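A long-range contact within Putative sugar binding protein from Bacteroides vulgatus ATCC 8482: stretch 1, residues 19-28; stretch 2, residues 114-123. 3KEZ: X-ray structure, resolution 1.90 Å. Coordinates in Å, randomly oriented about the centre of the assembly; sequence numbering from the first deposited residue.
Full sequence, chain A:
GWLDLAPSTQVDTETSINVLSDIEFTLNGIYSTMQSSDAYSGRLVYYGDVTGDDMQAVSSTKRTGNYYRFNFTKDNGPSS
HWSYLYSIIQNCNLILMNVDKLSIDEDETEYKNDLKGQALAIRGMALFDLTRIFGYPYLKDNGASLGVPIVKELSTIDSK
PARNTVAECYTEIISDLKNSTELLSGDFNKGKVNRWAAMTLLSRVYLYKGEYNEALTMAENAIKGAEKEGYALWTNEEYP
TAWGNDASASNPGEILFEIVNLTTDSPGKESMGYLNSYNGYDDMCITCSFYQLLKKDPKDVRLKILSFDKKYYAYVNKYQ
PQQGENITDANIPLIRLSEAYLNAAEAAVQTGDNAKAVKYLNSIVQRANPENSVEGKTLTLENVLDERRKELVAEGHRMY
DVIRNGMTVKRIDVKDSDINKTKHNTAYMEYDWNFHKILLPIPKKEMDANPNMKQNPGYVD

Stretch 1, residues 19-28: VLSDIEFTLN
Stretch 2, residues 114-123: DLKGQALAIR

Two helical stretches, at least 88 residues apart in sequence where they touch, pack in the same general direction, their axes 31° from parallel and 10.6 Å apart at closest approach. Phi and psi stay near -60°/-43° through most of both helices; before the first, Val19 is extended at -137/165. The register is set by Glu24 CA to Leu115 CA, 7.2 Å, and Leu27 CA to Ala119 CA, 7.3 Å.

Two leucines carry the contact, each giving up 98 Å² to the opposing stretch, out of 297 Å² summed over both sides. Leu27 (chi1 -86°, chi2 164°) points toward the second helix as a knob in the hole made by Leu115, Gln118, Ala119 and Ile122. Its fork spans that hole: Leu27 CD1 lies 3.7 Å from Leu115 CD2 and 3.8 Å from Gln118 OE1, while Leu27 CD2 lies 3.9 Å from Ile122 CD1. The knob reaches the backbone too, with Leu27 CD1 3.6 Å from Leu115 O. Ala119, whose CA-to-CB bond points sideways, borders the hole with a methyl.

Leu115 (m, t; -66°, -175°) points toward the first helix and covers as much surface. Leu115 CD1 faces the earlier turn of the first helix, 3.9 Å from Ile23 CG2 and 4.1 Å from Leu20 CD2. Ile23 is m, m. Leu20 starts sideways, but its end swings nearer, with chi1 between wells at -100° and chi2 at -161°.

No hydrogen bond crosses between the modelled atoms, although Glu24 lacks its atoms beyond CG; the packing is chiefly apolar. Some polar groups are paired within each stretch: Gln118 NE2 donates to Asp114 OD2 at 2.7 Å, with Gln118 at chi1 -67°, chi2 -176° and chi3 43°, and Thr26 OG1 donates to Asp22 O at 2.8 Å. Gln118 OE1 is bonded elsewhere in the structure. The rule is compact: two leucines of equal cover and a small neighbour.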

ATOM      1  N   VAL A  19     -25.726   5.631  18.956  1.00 17.15           N
ATOM      2  CA  VAL A  19     -25.461   7.059  18.783  1.00 15.06           C
ATOM      3  C   VAL A  19     -24.204   7.204  17.934  1.00 16.97           C
ATOM      4  O   VAL A  19     -23.456   6.241  17.750  1.00 13.36           O
ATOM      5  CB  VAL A  19     -25.262   7.741  20.157  1.00 14.87           C
ATOM      6  CG1 VAL A  19     -26.538   7.700  20.960  1.00 14.37           C
ATOM      7  CG2 VAL A  19     -24.164   7.034  20.963  1.00 15.03           C
ATOM      8  N   LEU A  20     -23.962   8.401  17.411  1.00 18.00           N
ATOM      9  CA  LEU A  20     -22.816   8.620  16.526  1.00 16.75           C
ATOM     10  C   LEU A  20     -21.484   8.217  17.134  1.00 17.58           C
ATOM     11  O   LEU A  20     -20.607   7.684  16.448  1.00 16.92           O
ATOM     12  CB  LEU A  20     -22.725  10.086  16.080  1.00 16.98           C
ATOM     13  CG  LEU A  20     -23.238  10.475  14.688  1.00 19.74           C
ATOM     14  CD1 LEU A  20     -22.625  11.796  14.322  1.00 20.47           C
ATOM     15  CD2 LEU A  20     -22.897   9.431  13.620  1.00 16.22           C
ATOM     16  N   SER A  21     -21.317   8.500  18.415  1.00 17.20           N
ATOM     17  CA  SER A  21     -20.049   8.255  19.059  1.00 15.20           C
ATOM     18  C   SER A  21     -19.711   6.753  19.071  1.00 15.04           C
ATOM     19  O   SER A  21     -18.538   6.377  19.202  1.00 17.57           O
ATOM     20  CB  SER A  21     -20.111   8.811  20.478  1.00 14.49           C
ATOM     21  OG  SER A  21     -21.140   8.187  21.203  1.00 15.58           O
ATOM     22  N   ASP A  22     -20.728   5.906  18.926  1.00 12.00           N
ATOM     23  CA  ASP A  22     -20.487   4.474  18.747  1.00 13.85           C
ATOM     24  C   ASP A  22     -19.802   4.185  17.407  1.00 12.33           C
ATOM     25  O   ASP A  22     -18.994   3.229  17.294  1.00 11.04           O
ATOM     26  CB  ASP A  22     -21.783   3.664  18.876  1.00 13.20           C
ATOM     27  CG  ASP A  22     -22.430   3.793  20.255  1.00 16.22           C
ATOM     28  OD1 ASP A  22     -21.695   3.766  21.283  1.00 19.04           O
ATOM     29  OD2 ASP A  22     -23.682   3.903  20.302  1.00 12.83           O
ATOM     30  N   ILE A  23     -20.141   4.981  16.391  1.00 10.72           N
ATOM     31  CA  ILE A  23     -19.498   4.852  15.097  1.00 11.73           C
ATOM     32  C   ILE A  23     -18.049   5.263  15.262  1.00 13.67           C
ATOM     33  O   ILE A  23     -17.168   4.582  14.768  1.00 11.74           O
ATOM     34  CB  ILE A  23     -20.098   5.727  13.992  1.00 12.41           C
ATOM     35  CG1 ILE A  23     -21.598   5.426  13.814  1.00 13.46           C
ATOM     36  CG2 ILE A  23     -19.285   5.491  12.679  1.00 12.82           C
ATOM     37  CD1 ILE A  23     -21.860   4.014  13.387  1.00 13.39           C
ATOM     38  N   GLU A  24     -17.809   6.358  15.988  1.00 15.91           N
ATOM     39  CA  GLU A  24     -16.447   6.850  16.195  1.00 16.01           C
ATOM     40  C   GLU A  24     -15.629   5.804  16.955  1.00 15.99           C
ATOM     41  O   GLU A  24     -14.474   5.554  16.637  1.00 15.52           O
ATOM     42  CB  GLU A  24     -16.441   8.189  16.938  1.00 15.93           C
ATOM     43  CG  GLU A  24     -15.106   8.889  16.839  1.00 16.67           C
ATOM     44  N   PHE A  25     -16.251   5.179  17.944  1.00 17.03           N
ATOM     45  CA  PHE A  25     -15.629   4.099  18.706  1.00 15.27           C
ATOM     46  C   PHE A  25     -15.285   2.911  17.829  1.00 15.46           C
ATOM     47  O   PHE A  25     -14.197   2.336  17.932  1.00  9.38           O
ATOM     48  CB  PHE A  25     -16.584   3.633  19.817  1.00 16.92           C
ATOM     49  CG  PHE A  25     -16.043   2.483  20.617  1.00 22.03           C
ATOM     50  CD1 PHE A  25     -15.144   2.707  21.655  1.00 28.14           C
ATOM     51  CD2 PHE A  25     -16.409   1.180  20.319  1.00 25.79           C
ATOM     52  CE1 PHE A  25     -14.641   1.656  22.390  1.00 27.17           C
ATOM     53  CE2 PHE A  25     -15.892   0.120  21.037  1.00 25.63           C
ATOM     54  CZ  PHE A  25     -15.008   0.364  22.082  1.00 29.02           C
ATOM     55  N   THR A  26     -16.201   2.551  16.940  1.00 13.87           N
ATOM     56  CA  THR A  26     -15.955   1.447  16.039  1.00 10.62           C
ATOM     57  C   THR A  26     -14.792   1.804  15.099  1.00 12.20           C
ATOM     58  O   THR A  26     -13.927   0.965  14.885  1.00 12.37           O
ATOM     59  CB  THR A  26     -17.219   1.049  15.256  1.00  9.41           C
ATOM     60  OG1 THR A  26     -18.290   0.813  16.179  1.00  8.19           O
ATOM     61  CG2 THR A  26     -16.992  -0.231  14.425  1.00  9.42           C
ATOM     62  N   LEU A  27     -14.747   3.042  14.580  1.00 13.49           N
ATOM     63  CA  LEU A  27     -13.639   3.442  13.681  1.00 13.69           C
ATOM     64  C   LEU A  27     -12.299   3.394  14.424  1.00 13.61           C
ATOM     65  O   LEU A  27     -11.313   2.926  13.882  1.00 13.39           O
ATOM     66  CB  LEU A  27     -13.840   4.813  13.000  1.00 14.10           C
ATOM     67  CG  LEU A  27     -14.656   4.775  11.704  1.00 14.01           C
ATOM     68  CD1 LEU A  27     -15.177   6.208  11.281  1.00 10.25           C
ATOM     69  CD2 LEU A  27     -13.860   4.010  10.585  1.00 10.89           C
ATOM     70  N   ASN A  28     -12.289   3.853  15.664  1.00 14.94           N
ATOM     71  CA  ASN A  28     -11.072   3.827  16.442  1.00 15.67           C
ATOM     72  C   ASN A  28     -10.539   2.410  16.577  1.00 13.52           C
ATOM     73  O   ASN A  28      -9.339   2.193  16.426  1.00 12.36           O
ATOM     74  CB  ASN A  28     -11.292   4.455  17.826  1.00 18.67           C
ATOM     75  CG  ASN A  28     -11.612   5.946  17.757  1.00 16.69           C
ATOM     76  OD1 ASN A  28     -11.222   6.632  16.823  1.00 28.08           O
ATOM     77  ND2 ASN A  28     -12.324   6.449  18.758  1.00 32.33           N
ATOM     78  N   ASP A 114     -18.602  12.046   6.831  1.00  8.59           N
ATOM     79  CA  ASP A 114     -17.175  11.692   6.822  1.00  8.50           C
ATOM     80  C   ASP A 114     -16.904  10.349   7.514  1.00 10.64           C
ATOM     81  O   ASP A 114     -16.114   9.535   7.024  1.00 10.99           O
ATOM     82  CB  ASP A 114     -16.353  12.777   7.497  1.00  8.42           C
ATOM     83  CG  ASP A 114     -14.891  12.440   7.539  1.00 10.54           C
ATOM     84  OD1 ASP A 114     -14.215  12.577   6.493  1.00  9.11           O
ATOM     85  OD2 ASP A 114     -14.434  12.030   8.621  1.00 13.24           O
ATOM     86  N   LEU A 115     -17.572  10.113   8.648  1.00 10.58           N
ATOM     87  CA  LEU A 115     -17.441   8.834   9.342  1.00 11.59           C
ATOM     88  C   LEU A 115     -17.862   7.697   8.399  1.00 13.96           C
ATOM     89  O   LEU A 115     -17.185   6.681   8.299  1.00  9.70           O
ATOM     90  CB  LEU A 115     -18.280   8.811  10.612  1.00 12.28           C
ATOM     91  CG  LEU A 115     -17.968   9.727  11.809  1.00 10.40           C
ATOM     92  CD1 LEU A 115     -18.897   9.372  12.954  1.00 15.09           C
ATOM     93  CD2 LEU A 115     -16.523   9.578  12.225  1.00 17.49           C
ATOM     94  N   LYS A 116     -19.009   7.854   7.738  1.00 13.60           N
ATOM     95  CA  LYS A 116     -19.447   6.841   6.786  1.00 13.33           C
ATOM     96  C   LYS A 116     -18.433   6.690   5.653  1.00 10.11           C
ATOM     97  O   LYS A 116     -18.139   5.580   5.220  1.00  8.36           O
ATOM     98  CB  LYS A 116     -20.832   7.210   6.240  1.00 14.26           C
ATOM     99  CG  LYS A 116     -21.412   6.282   5.160  1.00 13.66           C
ATOM    100  CD  LYS A 116     -22.819   6.799   4.682  1.00 15.54           C
ATOM    101  CE  LYS A 116     -23.309   6.007   3.467  1.00 10.73           C
ATOM    102  NZ  LYS A 116     -24.679   6.380   3.040  1.00 16.78           N
ATOM    103  N   GLY A 117     -17.925   7.811   5.147  1.00  9.34           N
ATOM    104  CA  GLY A 117     -16.874   7.776   4.122  1.00  9.39           C
ATOM    105  C   GLY A 117     -15.616   7.058   4.550  1.00  9.63           C
ATOM    106  O   GLY A 117     -14.982   6.331   3.778  1.00 10.11           O
ATOM    107  N   GLN A 118     -15.217   7.259   5.794  1.00 10.85           N
ATOM    108  CA  GLN A 118     -14.042   6.537   6.304  1.00 10.62           C
ATOM    109  C   GLN A 118     -14.252   5.013   6.253  1.00  7.94           C
ATOM    110  O   GLN A 118     -13.394   4.282   5.776  1.00  9.93           O
ATOM    111  CB  GLN A 118     -13.676   7.010   7.716  1.00  8.04           C
ATOM    112  CG  GLN A 118     -13.169   8.448   7.794  1.00 11.53           C
ATOM    113  CD  GLN A 118     -12.742   8.785   9.214  1.00 11.56           C
ATOM    114  OE1 GLN A 118     -12.090   7.979   9.853  1.00  9.09           O
ATOM    115  NE2 GLN A 118     -13.096   9.962   9.694  1.00 10.06           N
ATOM    116  N   ALA A 119     -15.422   4.567   6.686  1.00 11.10           N
ATOM    117  CA  ALA A 119     -15.783   3.145   6.682  1.00  8.14           C
ATOM    118  C   ALA A 119     -15.802   2.546   5.274  1.00  8.73           C
ATOM    119  O   ALA A 119     -15.299   1.433   5.056  1.00  9.20           O
ATOM    120  CB  ALA A 119     -17.125   2.949   7.348  1.00  8.52           C
ATOM    121  N   LEU A 120     -16.368   3.292   4.321  1.00  8.78           N
ATOM    122  CA  LEU A 120     -16.382   2.905   2.912  1.00  8.51           C
ATOM    123  C   LEU A 120     -14.961   2.826   2.314  1.00  9.66           C
ATOM    124  O   LEU A 120     -14.633   1.846   1.671  1.00  8.58           O
ATOM    125  CB  LEU A 120     -17.228   3.881   2.088  1.00  6.89           C
ATOM    126  CG  LEU A 120     -18.740   3.672   2.239  1.00  7.71           C
ATOM    127  CD1 LEU A 120     -19.532   4.860   1.724  1.00 13.55           C
ATOM    128  CD2 LEU A 120     -19.137   2.376   1.504  1.00 10.61           C
ATOM    129  N   ALA A 121     -14.140   3.858   2.522  1.00  8.51           N
ATOM    130  CA  ALA A 121     -12.775   3.846   2.021  1.00 10.31           C
ATOM    131  C   ALA A 121     -11.948   2.689   2.570  1.00 10.08           C
ATOM    132  O   ALA A 121     -11.259   1.995   1.827  1.00 11.02           O
ATOM    133  CB  ALA A 121     -12.092   5.209   2.294  1.00 11.19           C
ATOM    134  N   ILE A 122     -12.062   2.448   3.870  1.00  9.10           N
ATOM    135  CA  ILE A 122     -11.383   1.378   4.543  1.00 10.60           C
ATOM    136  C   ILE A 122     -11.849   0.021   4.020  1.00 12.46           C
ATOM    137  O   ILE A 122     -11.035  -0.807   3.736  1.00  9.67           O
ATOM    138  CB  ILE A 122     -11.524   1.487   6.077  1.00 10.80           C
ATOM    139  CG1 ILE A 122     -10.713   2.695   6.556  1.00 10.94           C
ATOM    140  CG2 ILE A 122     -10.960   0.269   6.808  1.00  7.92           C
ATOM    141  CD1 ILE A 122     -11.015   3.166   7.993  1.00 10.13           C
ATOM    142  N   ARG A 123     -13.151  -0.184   3.839  1.00 11.49           N
ATOM    143  CA  ARG A 123     -13.629  -1.450   3.286  1.00  8.85           C
ATOM    144  C   ARG A 123     -13.080  -1.694   1.882  1.00 10.39           C
ATOM    145  O   ARG A 123     -12.733  -2.820   1.554  1.00  9.24           O
ATOM    146  CB  ARG A 123     -15.158  -1.549   3.286  1.00  8.07           C
ATOM    147  CG  ARG A 123     -15.669  -2.964   2.954  1.00  7.41           C
ATOM    148  CD  ARG A 123     -17.158  -3.078   3.266  1.00 13.27           C
ATOM    149  NE  ARG A 123     -17.961  -2.273   2.347  1.00  8.88           N
ATOM    150  CZ  ARG A 123     -19.288  -2.127   2.395  1.00  6.72           C
ATOM    151  NH1 ARG A 123     -20.007  -2.741   3.336  1.00  8.01           N
ATOM    152  NH2 ARG A 123     -19.895  -1.378   1.474  1.00  9.08           N
TER